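Long-range contacts in pollen allergen Phl p 6 (Phleum pratense, PDB 6TRK), which is a grass pollen allergen of uncertain biochemical role, belonging to a family that has been linked with ribonuclease activity: residues 14-18 with 90-94; 6-11 with 55-59; 33-37 with 82-86. The protein carries 1 engineered substitution. All coordinates share one frame; numbering follows the deposited sequence.

Contact 1 (14-18 with 90-94); sequences VNASF and FSEAL. With ZN (zinc ion), chain C.
Phe-90 reaches across from helix 82-98 to Phe-18 and Val-14 of helix 2-23, the last and first helices of an all-helical four-helix bundle. The two segments run antiparallel, at 171°, with axes 11.6 Å apart, a gap wide enough to be filled by large side chains. Phe-90 can be followed outward. Its CB lies 4.0 Å from Phe-18 CZ. With chi1 at -167°, CG is swung away from the backbone N and the ring heads for helix 2-23. CD1 then sits over the centre of the Phe-18 ring, 3.6 Å from Phe-18 CD1, and CE1 passes Phe-18 CG at 3.7 Å. At the tip, CZ meets Val-14 CG1, which comes in the ring plane at the edge, 3.7 Å away. The ring planes of Phe-18 and Phe-90 meet at 36°, an oblique arrangement. Phe-41 adds an edge-to-face neighbour to Phe-90, and Val-66 and Ala-70 bring in helix 60-76. Beside this core, Leu-94 CD2 packs 3.8 Å from Asn-15 CG. Glu-92 takes no part in the packing; its OE1 binds a zinc ion at 2.0 Å, together with His-104 ND1 and a water.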
ATOM      1  N   VAL A  14      -1.604  -5.504   5.408  1.00 17.06           N
ATOM      2  CA  VAL A  14      -0.949  -4.682   4.381  1.00 11.97           C
ATOM      3  C   VAL A  14      -1.050  -3.206   4.720  1.00 13.02           C
ATOM      4  O   VAL A  14      -0.078  -2.448   4.604  1.00 12.56           O
ATOM      5  CB  VAL A  14      -1.591  -4.982   2.993  1.00 14.00           C
ATOM      6  CG1 VAL A  14      -1.145  -3.955   1.950  1.00 15.11           C
ATOM      7  CG2 VAL A  14      -1.251  -6.362   2.507  1.00 15.92           C
ATOM      8  N   ASN A  15      -2.224  -2.768   5.180  1.00 12.47           N
ATOM      9  CA  ASN A  15      -2.405  -1.358   5.512  1.00 11.22           C
ATOM     10  C   ASN A  15      -1.561  -0.938   6.708  1.00 13.12           C
ATOM     11  O   ASN A  15      -0.944   0.126   6.687  1.00 13.57           O
ATOM     12  CB  ASN A  15      -3.898  -1.108   5.742  1.00 14.95           C
ATOM     13  CG  ASN A  15      -4.296   0.301   5.421  1.00 23.23           C
ATOM     14  OD1 ASN A  15      -3.471   1.153   5.045  1.00 23.87           O
ATOM     15  ND2 ASN A  15      -5.591   0.566   5.524  1.00 35.38           N
ATOM     16  N   ALA A  16      -1.480  -1.776   7.724  1.00 14.16           N
ATOM     17  CA  ALA A  16      -0.689  -1.448   8.901  1.00 16.89           C
ATOM     18  C   ALA A  16       0.795  -1.338   8.561  1.00 15.20           C
ATOM     19  O   ALA A  16       1.473  -0.428   9.043  1.00 14.05           O
ATOM     20  CB  ALA A  16      -0.936  -2.502   9.991  1.00 17.83           C
ATOM     21  N   SER A  17       1.308  -2.256   7.732  1.00 14.89           N
ATOM     22  CA  SER A  17       2.717  -2.158   7.314  1.00 12.14           C
ATOM     23  C   SER A  17       2.964  -0.922   6.460  1.00 12.78           C
ATOM     24  O   SER A  17       4.014  -0.270   6.569  1.00 13.56           O
ATOM     25  CB  SER A  17       3.103  -3.404   6.543  1.00 13.57           C
ATOM     26  OG  SER A  17       3.083  -4.545   7.350  1.00 14.76           O
ATOM     27  N   PHE A  18       2.000  -0.605   5.567  1.00 12.54           N
ATOM     28  CA  PHE A  18       2.083   0.621   4.777  1.00 13.40           C
ATOM     29  C   PHE A  18       2.142   1.862   5.674  1.00 11.97           C
ATOM     30  O   PHE A  18       2.959   2.753   5.456  1.00 12.67           O
ATOM     31  CB  PHE A  18       0.883   0.623   3.798  1.00 11.08           C
ATOM     32  CG  PHE A  18       0.614   1.933   3.127  1.00 13.27           C
ATOM     33  CD1 PHE A  18       1.486   2.466   2.201  1.00 12.61           C
ATOM     34  CD2 PHE A  18      -0.596   2.604   3.368  1.00 17.13           C
ATOM     35  CE1 PHE A  18       1.170   3.672   1.539  1.00 12.79           C
ATOM     36  CE2 PHE A  18      -0.910   3.808   2.720  1.00 16.03           C
ATOM     37  CZ  PHE A  18      -0.033   4.337   1.802  1.00 15.63           C
ATOM     38  N   PHE A  90      -1.899   4.155  -3.473  1.00 10.00           N
ATOM     39  CA  PHE A  90      -1.914   2.919  -2.701  1.00 10.36           C
ATOM     40  C   PHE A  90      -3.137   2.876  -1.780  1.00 10.04           C
ATOM     41  O   PHE A  90      -3.891   1.896  -1.750  1.00 11.13           O
ATOM     42  CB  PHE A  90      -0.605   2.771  -1.878  1.00 10.66           C
ATOM     43  CG  PHE A  90      -0.437   1.375  -1.326  1.00 10.79           C
ATOM     44  CD1 PHE A  90      -0.921   1.069  -0.078  1.00 14.07           C
ATOM     45  CD2 PHE A  90       0.173   0.373  -2.074  1.00 12.74           C
ATOM     46  CE1 PHE A  90      -0.815  -0.218   0.437  1.00 13.94           C
ATOM     47  CE2 PHE A  90       0.271  -0.925  -1.589  1.00 14.78           C
ATOM     48  CZ  PHE A  90      -0.225  -1.201  -0.310  1.00 14.91           C
ATOM     49  N   SER A  91      -3.357   3.940  -1.041  1.00  9.71           N
ATOM     50  CA  SER A  91      -4.468   3.947  -0.093  1.00 11.86           C
ATOM     51  C   SER A  91      -5.820   3.880  -0.798  1.00 15.78           C
ATOM     52  O   SER A  91      -6.706   3.158  -0.345  1.00 13.95           O
ATOM     53  CB  SER A  91      -4.380   5.179   0.789  1.00 15.47           C
ATOM     54  OG  SER A  91      -4.398   6.377   0.079  1.00 17.05           O
ATOM     55  N   GLU A  92      -5.984   4.601  -1.918  1.00 11.70           N
ATOM     56  CA  GLU A  92      -7.256   4.550  -2.654  1.00 12.58           C
ATOM     57  C   GLU A  92      -7.473   3.187  -3.301  1.00 11.01           C
ATOM     58  O   GLU A  92      -8.582   2.623  -3.253  1.00 11.72           O
ATOM     59  CB  GLU A  92      -7.352   5.676  -3.702  1.00 12.11           C
ATOM     60  CG  GLU A  92      -7.586   7.060  -3.074  1.00 11.84           C
ATOM     61  CD  GLU A  92      -8.021   8.138  -3.989  1.00 15.48           C
ATOM     62  OE1 GLU A  92      -8.247   9.260  -3.450  1.00 14.38           O
ATOM     63  OE2 GLU A  92      -8.116   7.940  -5.216  1.00 15.84           O
ATOM     64  N   ALA A  93      -6.444   2.628  -3.928  1.00 11.73           N
ATOM     65  CA  ALA A  93      -6.627   1.334  -4.582  1.00 12.16           C
ATOM     66  C   ALA A  93      -6.890   0.226  -3.570  1.00 10.06           C
ATOM     67  O   ALA A  93      -7.679  -0.676  -3.835  1.00 12.28           O
ATOM     68  CB  ALA A  93      -5.404   1.027  -5.446  1.00 11.04           C
ATOM     69  N   LEU A  94      -6.286   0.305  -2.379  1.00 11.21           N
ATOM     70  CA  LEU A  94      -6.565  -0.693  -1.359  1.00 10.15           C
ATOM     71  C   LEU A  94      -8.020  -0.628  -0.906  1.00 12.65           C
ATOM     72  O   LEU A  94      -8.652  -1.663  -0.676  1.00 15.03           O
ATOM     73  CB  LEU A  94      -5.604  -0.510  -0.178  1.00 14.08           C
ATOM     74  CG  LEU A  94      -5.546  -1.698   0.793  1.00 18.36           C
ATOM     75  CD1 LEU A  94      -4.975  -2.964   0.135  1.00 21.92           C
ATOM     76  CD2 LEU A  94      -4.700  -1.364   2.062  1.00 20.04           C
TER
HETATM   77 ZN    ZN C 201      -8.996  10.731  -4.521  1.00 15.42          ZN
HETATM   78  O   HOH W   1      -7.557  11.737  -5.448  1.00 16.90           O

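Contact 2 (6-11 with 55-59); sequences EEQKLI and KAPQL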
ATOM      1  N   GLU A   6     -10.200 -14.265   5.847  1.00 25.93           N
ATOM      2  CA  GLU A   6      -8.746 -14.266   5.708  1.00 26.25           C
ATOM      3  C   GLU A   6      -8.280 -13.111   4.814  1.00 22.70           C
ATOM      4  O   GLU A   6      -7.272 -12.451   5.127  1.00 23.36           O
ATOM      5  CB  GLU A   6      -8.259 -15.618   5.170  1.00 24.55           C
ATOM      6  CG  GLU A   6      -6.734 -15.722   5.016  1.00 59.63           C
ATOM      7  CD  GLU A   6      -5.973 -15.431   6.305  1.00114.10           C
ATOM      8  OE1 GLU A   6      -5.094 -14.530   6.312  1.00 31.28           O
ATOM      9  OE2 GLU A   6      -6.254 -16.111   7.310  1.00 42.50           O
ATOM     10  N   GLU A   7      -8.996 -12.849   3.714  1.00 23.68           N
ATOM     11  CA  GLU A   7      -8.662 -11.708   2.864  1.00 22.37           C
ATOM     12  C   GLU A   7      -8.696 -10.404   3.658  1.00 25.14           C
ATOM     13  O   GLU A   7      -7.808  -9.560   3.516  1.00 21.88           O
ATOM     14  CB  GLU A   7      -9.607 -11.616   1.665  1.00 21.04           C
ATOM     15  CG  GLU A   7      -9.531 -12.806   0.739  1.00 26.19           C
ATOM     16  CD  GLU A   7     -10.592 -12.786  -0.365  1.00 42.20           C
ATOM     17  OE1 GLU A   7     -11.423 -11.850  -0.397  1.00 36.98           O
ATOM     18  OE2 GLU A   7     -10.592 -13.718  -1.189  1.00 42.92           O
ATOM     19  N   GLN A   8      -9.713 -10.213   4.494  1.00 22.38           N
ATOM     20  CA  GLN A   8      -9.805  -8.964   5.253  1.00 19.50           C
ATOM     21  C   GLN A   8      -8.635  -8.804   6.218  1.00 18.50           C
ATOM     22  O   GLN A   8      -8.108  -7.687   6.385  1.00 22.80           O
ATOM     23  CB  GLN A   8     -11.132  -8.913   6.005  1.00 27.50           C
ATOM     24  CG  GLN A   8     -12.318  -8.486   5.155  1.00 38.30           C
ATOM     25  N   LYS A   9      -8.234  -9.891   6.892  1.00 21.37           N
ATOM     26  CA  LYS A   9      -7.069  -9.830   7.762  1.00 20.87           C
ATOM     27  C   LYS A   9      -5.808  -9.441   6.994  1.00 20.43           C
ATOM     28  O   LYS A   9      -4.996  -8.652   7.477  1.00 22.34           O
ATOM     29  CB  LYS A   9      -6.831 -11.181   8.442  1.00 33.53           C
ATOM     30  CG  LYS A   9      -7.739 -11.495   9.608  1.00 60.98           C
ATOM     31  N   LEU A  10      -5.610 -10.024   5.816  1.00 18.75           N
ATOM     32  CA  LEU A  10      -4.426  -9.682   5.028  1.00 18.09           C
ATOM     33  C   LEU A  10      -4.471  -8.229   4.573  1.00 18.40           C
ATOM     34  O   LEU A  10      -3.447  -7.524   4.619  1.00 16.42           O
ATOM     35  CB  LEU A  10      -4.294 -10.634   3.837  1.00 17.38           C
ATOM     36  CG  LEU A  10      -3.964 -12.092   4.188  1.00 19.91           C
ATOM     37  CD1 LEU A  10      -4.296 -13.048   3.069  1.00 20.90           C
ATOM     38  CD2 LEU A  10      -2.496 -12.228   4.552  1.00 29.40           C
ATOM     39  N   ILE A  11      -5.642  -7.749   4.138  1.00 17.49           N
ATOM     40  CA  ILE A  11      -5.756  -6.338   3.742  1.00 15.04           C
ATOM     41  C   ILE A  11      -5.421  -5.439   4.919  1.00 17.90           C
ATOM     42  O   ILE A  11      -4.703  -4.443   4.773  1.00 16.59           O
ATOM     43  CB  ILE A  11      -7.160  -6.063   3.168  1.00 16.33           C
ATOM     44  CG1 ILE A  11      -7.252  -6.714   1.795  1.00 16.52           C
ATOM     45  CG2 ILE A  11      -7.432  -4.591   3.052  1.00 19.66           C
ATOM     46  CD1 ILE A  11      -8.711  -6.835   1.314  1.00 19.76           C
ATOM     47  N   LYS A  55      -2.121 -18.165   2.248  1.00 26.19           N
ATOM     48  CA  LYS A  55      -3.428 -18.257   2.887  1.00 25.63           C
ATOM     49  C   LYS A  55      -4.611 -17.814   2.027  1.00 28.20           C
ATOM     50  O   LYS A  55      -5.747 -18.161   2.352  1.00 29.77           O
ATOM     51  CB  LYS A  55      -3.432 -17.415   4.174  1.00 24.61           C
ATOM     52  CG  LYS A  55      -2.420 -17.853   5.196  1.00 27.69           C
ATOM     53  CD  LYS A  55      -2.367 -16.907   6.372  1.00 47.30           C
ATOM     54  CE  LYS A  55      -1.506 -17.467   7.475  1.00 57.37           C
ATOM     55  NZ  LYS A  55      -0.760 -16.362   8.111  1.00 80.38           N
ATOM     56  N   ALA A  56      -4.395 -17.012   0.981  1.00 25.91           N
ATOM     57  CA  ALA A  56      -5.515 -16.487   0.209  1.00 21.61           C
ATOM     58  C   ALA A  56      -5.037 -16.104  -1.179  1.00 25.91           C
ATOM     59  O   ALA A  56      -5.058 -14.920  -1.557  1.00 23.88           O
ATOM     60  CB  ALA A  56      -6.142 -15.281   0.897  1.00 25.04           C
ATOM     61  N   PRO A  57      -4.586 -17.076  -1.960  1.00 24.27           N
ATOM     62  CA  PRO A  57      -3.972 -16.751  -3.250  1.00 26.12           C
ATOM     63  C   PRO A  57      -4.893 -16.017  -4.202  1.00 29.75           C
ATOM     64  O   PRO A  57      -4.389 -15.344  -5.107  1.00 25.04           O
ATOM     65  CB  PRO A  57      -3.549 -18.121  -3.806  1.00 35.62           C
ATOM     66  CG  PRO A  57      -4.217 -19.151  -2.931  1.00 31.55           C
ATOM     67  CD  PRO A  57      -4.493 -18.509  -1.618  1.00 34.43           C
ATOM     68  N   GLN A  58      -6.219 -16.102  -4.021  1.00 26.91           N
ATOM     69  CA  GLN A  58      -7.142 -15.346  -4.851  1.00 26.61           C
ATOM     70  C   GLN A  58      -6.990 -13.841  -4.662  1.00 25.53           C
ATOM     71  O   GLN A  58      -7.397 -13.064  -5.527  1.00 25.90           O
ATOM     72  CB  GLN A  58      -8.585 -15.771  -4.528  1.00 33.11           C
ATOM     73  CG  GLN A  58      -9.058 -15.369  -3.137  1.00 28.22           C
ATOM     74  CD  GLN A  58      -8.667 -16.346  -1.997  1.00 22.00           C
ATOM     75  OE1 GLN A  58      -7.866 -17.295  -2.162  1.00 23.81           O
ATOM     76  NE2 GLN A  58      -9.244 -16.108  -0.822  1.00 32.50           N
ATOM     77  N   LEU A  59      -6.428 -13.410  -3.535  1.00 21.11           N
ATOM     78  CA  LEU A  59      -6.226 -11.984  -3.287  1.00 20.66           C
ATOM     79  C   LEU A  59      -4.993 -11.443  -3.994  1.00 19.63           C
ATOM     80  O   LEU A  59      -4.856 -10.227  -4.153  1.00 18.08           O
ATOM     81  CB  LEU A  59      -6.111 -11.760  -1.784  1.00 20.01           C
ATOM     82  CG  LEU A  59      -5.997 -10.352  -1.209  1.00 25.51           C
ATOM     83  CD1 LEU A  59      -7.243  -9.566  -1.533  1.00 34.71           C
ATOM     84  CD2 LEU A  59      -5.802 -10.436   0.286  1.00 23.66           C
TER
HETATM   85  O   HOH W   2      -3.030 -13.859   7.902  1.00 36.12           O
HETATM   86  O   HOH W   3     -10.130 -12.188  -3.622  1.00 40.92           O
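Leu-10 and Ala-56 form the tight part of this contact: Leu-10 CD1 lies 3.6 Å from Ala-56 CB. Leu-59 closes the same patch from three residues further along the same turn, its CD2 3.9 Å from Leu-10 CB and its CD1 more distantly beside Ile-11 CD1. The Leu-59 and Leu-10 side chains lie alongside one another, pointing in opposite senses. With CG anti to the backbone N (chi1 -175°), the Leu-59 branch also reaches the helix backbone, where CD2 lies 3.9 Å from Glu-7 O. Ala-56, Leu-10 and Leu-59 are all buried, and Leu-10 further rests on Asp-51 and Ala-52 of helix 30-55. The segment 55-59 joins helix 30-55 to helix 60-76, so the contact lays an interhelical turn of the four-helix bundle against the early part of helix 2-23. The chain abandons helical geometry at Ala-56, just past helix 30-55, and the Ala-56 O takes the Leu-59 N-H at 2.8 Å, folding the turn so that both apolar side chains face the helix. The flanks are polar and more solvent-facing, with Lys-55 and Gln-58 exposed. Gln-58 NE2 donates to Glu-7 OE2 at 2.8 Å with an N-H...O angle of 154°; the oxygen lies only 6° out of the amide plane and offers its anti lone pair. A water also donates to Glu-7 OE2. The Lys-55 flank is looser: Glu-6 OE1 rests against Lys-55 CD at 3.6 Å, but stays 5.0 Å from Lys-55 NZ, linked through a water that bonds only weakly to the lysine.

Contact 3 (33-37 with 82-86); sequences KYKTF and KYEAF
Phe-37 pushes its ring into the hollow between Tyr-83 and Phe-86, two residues spaced three apart on helix 82-98. One side of that hollow is the Tyr-83 edge, turned toward the Phe-37 face in an offset edge-to-face pair, with Tyr-83 CE1 3.6 Å from Phe-37 CG. The other is the Phe-86 face, which receives the Phe-37 edge at 64°: Phe-37 CE2 comes within 3.4 Å of Phe-86 CD1, offset toward the rim. Both pairs belong to one aromatic cluster, which Phe-41 extends within the four-helix bundle. The axes of segments 33-37 and 82-86 approach to 9.2 Å at 48°, and Tyr-34 CA lies 4.7 Å from Tyr-83 CA. The fit works both ways at this crossing. With CG opposite its backbone N (chi1 -179°), Tyr-34 lays its ring in a groove of helix 82-98: Lys-82 CB makes a CH-pi contact over one face, 4.2 Å from the ring centroid, Phe-86 CD2 meets the ring edge 3.8 Å from Tyr-34 OH, and Tyr-83 CA, 3.9 Å from Tyr-34 CD1, forms the floor. In return, Tyr-83 drops between the Lys-33 and Phe-37 side chains, its CD2 4.3 Å from Lys-33 CD. Both lysine ends lead away, Lys-33 NZ to the carbonyl of Thr-25 and Lys-82 NZ to that of Ala-77.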
ATOM      1  N   LYS A  33      12.407  11.359   1.123  1.00 17.03           N
ATOM      2  CA  LYS A  33      11.264  10.639   1.680  1.00 17.51           C
ATOM      3  C   LYS A  33      10.875   9.427   0.833  1.00 17.04           C
ATOM      4  O   LYS A  33      10.616   8.339   1.366  1.00 16.51           O
ATOM      5  CB  LYS A  33      10.066  11.573   1.822  1.00 17.78           C
ATOM      6  CG  LYS A  33      10.168  12.591   2.985  1.00 19.31           C
ATOM      7  CD  LYS A  33       8.874  13.403   3.073  1.00 21.85           C
ATOM      8  CE  LYS A  33       9.029  14.615   4.010  1.00 23.75           C
ATOM      9  NZ  LYS A  33       9.105  14.124   5.377  1.00 27.37           N
ATOM     10  N   TYR A  34      10.799   9.586  -0.491  1.00 16.90           N
ATOM     11  CA  TYR A  34      10.304   8.459  -1.270  1.00 15.50           C
ATOM     12  C   TYR A  34      11.245   7.259  -1.185  1.00 15.66           C
ATOM     13  O   TYR A  34      10.783   6.113  -1.019  1.00 14.65           O
ATOM     14  CB  TYR A  34      10.060   8.850  -2.724  1.00 16.13           C
ATOM     15  CG  TYR A  34       9.518   7.686  -3.515  1.00 13.09           C
ATOM     16  CD1 TYR A  34       8.341   7.068  -3.152  1.00 15.30           C
ATOM     17  CD2 TYR A  34      10.212   7.187  -4.615  1.00 19.94           C
ATOM     18  CE1 TYR A  34       7.852   6.010  -3.840  1.00 18.53           C
ATOM     19  CE2 TYR A  34       9.701   6.105  -5.314  1.00 21.78           C
ATOM     20  CZ  TYR A  34       8.524   5.538  -4.911  1.00 19.31           C
ATOM     21  OH  TYR A  34       7.994   4.459  -5.600  1.00 22.54           O
ATOM     22  N   LYS A  35      12.561   7.492  -1.305  1.00 15.51           N
ATOM     23  CA  LYS A  35      13.519   6.391  -1.245  1.00 17.93           C
ATOM     24  C   LYS A  35      13.485   5.698   0.108  1.00 18.10           C
ATOM     25  O   LYS A  35      13.596   4.469   0.184  1.00 15.34           O
ATOM     26  CB  LYS A  35      14.920   6.905  -1.549  1.00 21.53           C
ATOM     27  CG  LYS A  35      15.998   5.851  -1.624  1.00 44.88           C
ATOM     28  CD  LYS A  35      17.438   6.454  -1.624  1.00 60.70           C
ATOM     29  CE  LYS A  35      17.521   7.966  -1.948  1.00128.51           C
ATOM     30  NZ  LYS A  35      17.656   8.890  -0.752  1.00 34.48           N
ATOM     31  N   THR A  36      13.330   6.480   1.190  1.00 16.30           N
ATOM     32  CA  THR A  36      13.233   5.921   2.533  1.00 14.75           C
ATOM     33  C   THR A  36      11.963   5.097   2.691  1.00 14.82           C
ATOM     34  O   THR A  36      11.998   3.951   3.172  1.00 13.20           O
ATOM     35  CB  THR A  36      13.291   7.062   3.556  1.00 16.34           C
ATOM     36  OG1 THR A  36      14.582   7.726   3.504  1.00 17.41           O
ATOM     37  CG2 THR A  36      13.009   6.566   4.968  1.00 19.43           C
ATOM     38  N   PHE A  37      10.830   5.664   2.277  1.00 14.78           N
ATOM     39  CA  PHE A  37       9.557   4.954   2.357  1.00 13.82           C
ATOM     40  C   PHE A  37       9.608   3.651   1.561  1.00 11.32           C
ATOM     41  O   PHE A  37       9.181   2.584   2.029  1.00 13.93           O
ATOM     42  CB  PHE A  37       8.430   5.862   1.811  1.00 15.07           C
ATOM     43  CG  PHE A  37       7.202   5.106   1.434  1.00 13.71           C
ATOM     44  CD1 PHE A  37       6.263   4.778   2.384  1.00 13.25           C
ATOM     45  CD2 PHE A  37       6.994   4.673   0.148  1.00 12.37           C
ATOM     46  CE1 PHE A  37       5.132   4.057   2.069  1.00 14.01           C
ATOM     47  CE2 PHE A  37       5.877   3.901  -0.180  1.00 12.44           C
ATOM     48  CZ  PHE A  37       4.949   3.612   0.767  1.00 13.54           C
ATOM     49  N   LYS A  82       6.735  12.246  -5.863  1.00 15.39           N
ATOM     50  CA  LYS A  82       6.656  10.790  -5.910  1.00 12.42           C
ATOM     51  C   LYS A  82       6.075  10.199  -4.631  1.00 14.30           C
ATOM     52  O   LYS A  82       5.269   9.260  -4.688  1.00 12.54           O
ATOM     53  CB  LYS A  82       8.056  10.208  -6.172  1.00 15.60           C
ATOM     54  CG  LYS A  82       8.585  10.550  -7.536  1.00 18.10           C
ATOM     55  CD  LYS A  82       9.943   9.933  -7.789  1.00 16.92           C
ATOM     56  CE  LYS A  82      10.404  10.189  -9.216  1.00 21.08           C
ATOM     57  NZ  LYS A  82       9.559   9.428 -10.226  1.00 22.55           N
ATOM     58  N   TYR A  83       6.481  10.707  -3.461  1.00 13.42           N
ATOM     59  CA  TYR A  83       6.014  10.082  -2.233  1.00 12.41           C
ATOM     60  C   TYR A  83       4.507  10.238  -2.088  1.00 13.14           C
ATOM     61  O   TYR A  83       3.789   9.262  -1.857  1.00 12.79           O
ATOM     62  CB  TYR A  83       6.777  10.648  -1.018  1.00 13.32           C
ATOM     63  CG  TYR A  83       6.264  10.158   0.320  1.00 13.04           C
ATOM     64  CD1 TYR A  83       6.256   8.829   0.647  1.00 17.43           C
ATOM     65  CD2 TYR A  83       5.812  11.069   1.268  1.00 18.24           C
ATOM     66  CE1 TYR A  83       5.776   8.389   1.878  1.00 15.15           C
ATOM     67  CE2 TYR A  83       5.323  10.645   2.497  1.00 20.18           C
ATOM     68  CZ  TYR A  83       5.311   9.301   2.791  1.00 12.78           C
ATOM     69  OH  TYR A  83       4.821   8.878   4.011  1.00 18.31           O
ATOM     70  N   GLU A  84       4.005  11.453  -2.270  1.00 14.02           N
ATOM     71  CA  GLU A  84       2.553  11.620  -2.145  1.00 16.88           C
ATOM     72  C   GLU A  84       1.791  10.897  -3.251  1.00 13.79           C
ATOM     73  O   GLU A  84       0.705  10.371  -2.990  1.00 14.93           O
ATOM     74  CB  GLU A  84       2.205  13.090  -2.107  1.00 18.41           C
ATOM     75  CG  GLU A  84       2.786  13.804  -0.849  1.00 31.42           C
ATOM     76  CD  GLU A  84       2.176  13.335   0.486  1.00 46.43           C
ATOM     77  OE1 GLU A  84       1.035  12.814   0.508  1.00 41.44           O
ATOM     78  OE2 GLU A  84       2.842  13.506   1.529  1.00 54.50           O
ATOM     79  N   ALA A  85       2.371  10.775  -4.453  1.00 12.79           N
ATOM     80  CA  ALA A  85       1.706  10.015  -5.504  1.00 12.43           C
ATOM     81  C   ALA A  85       1.567   8.549  -5.128  1.00 15.58           C
ATOM     82  O   ALA A  85       0.520   7.937  -5.356  1.00 14.71           O
ATOM     83  CB  ALA A  85       2.455  10.117  -6.828  1.00 13.40           C
ATOM     84  N   PHE A  86       2.622   7.958  -4.553  1.00 12.01           N
ATOM     85  CA  PHE A  86       2.501   6.580  -4.102  1.00 11.82           C
ATOM     86  C   PHE A  86       1.417   6.420  -3.033  1.00 11.53           C
ATOM     87  O   PHE A  86       0.541   5.532  -3.136  1.00 10.77           O
ATOM     88  CB  PHE A  86       3.840   6.077  -3.542  1.00 12.19           C
ATOM     89  CG  PHE A  86       3.871   4.572  -3.336  1.00 10.91           C
ATOM     90  CD1 PHE A  86       3.216   3.971  -2.278  1.00  9.36           C
ATOM     91  CD2 PHE A  86       4.574   3.750  -4.210  1.00 10.41           C
ATOM     92  CE1 PHE A  86       3.214   2.606  -2.093  1.00 12.15           C
ATOM     93  CE2 PHE A  86       4.619   2.367  -3.991  1.00 11.80           C
ATOM     94  CZ  PHE A  86       3.927   1.805  -2.938  1.00 13.34           C
TER

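How the contacts relate
Contact 1 is the buried core contact, its centre about 3 Å from the centre of the chain, whereas contacts 2 and 3 are partly buried, about 14 and 12 Å out on opposite sides of it, contact 2 with exposed residues. Helix 2-23 serves contacts 1 and 2, and helix 82-98 serves contacts 1 and 3, so contact 1 connects the other two: Leu-94 CD2 packs against Ile-11 O, and Phe-18 CE1 lies 3.9 Å from Phe-37 CZ. Contacts 2 and 3 do not touch. Contacts 1 and 3 join helices through aromatic rings with no hydrogen bond across, while contact 2, between helix and turn, adds an amide-carboxylate bond and two water bridges, each with one weak leg.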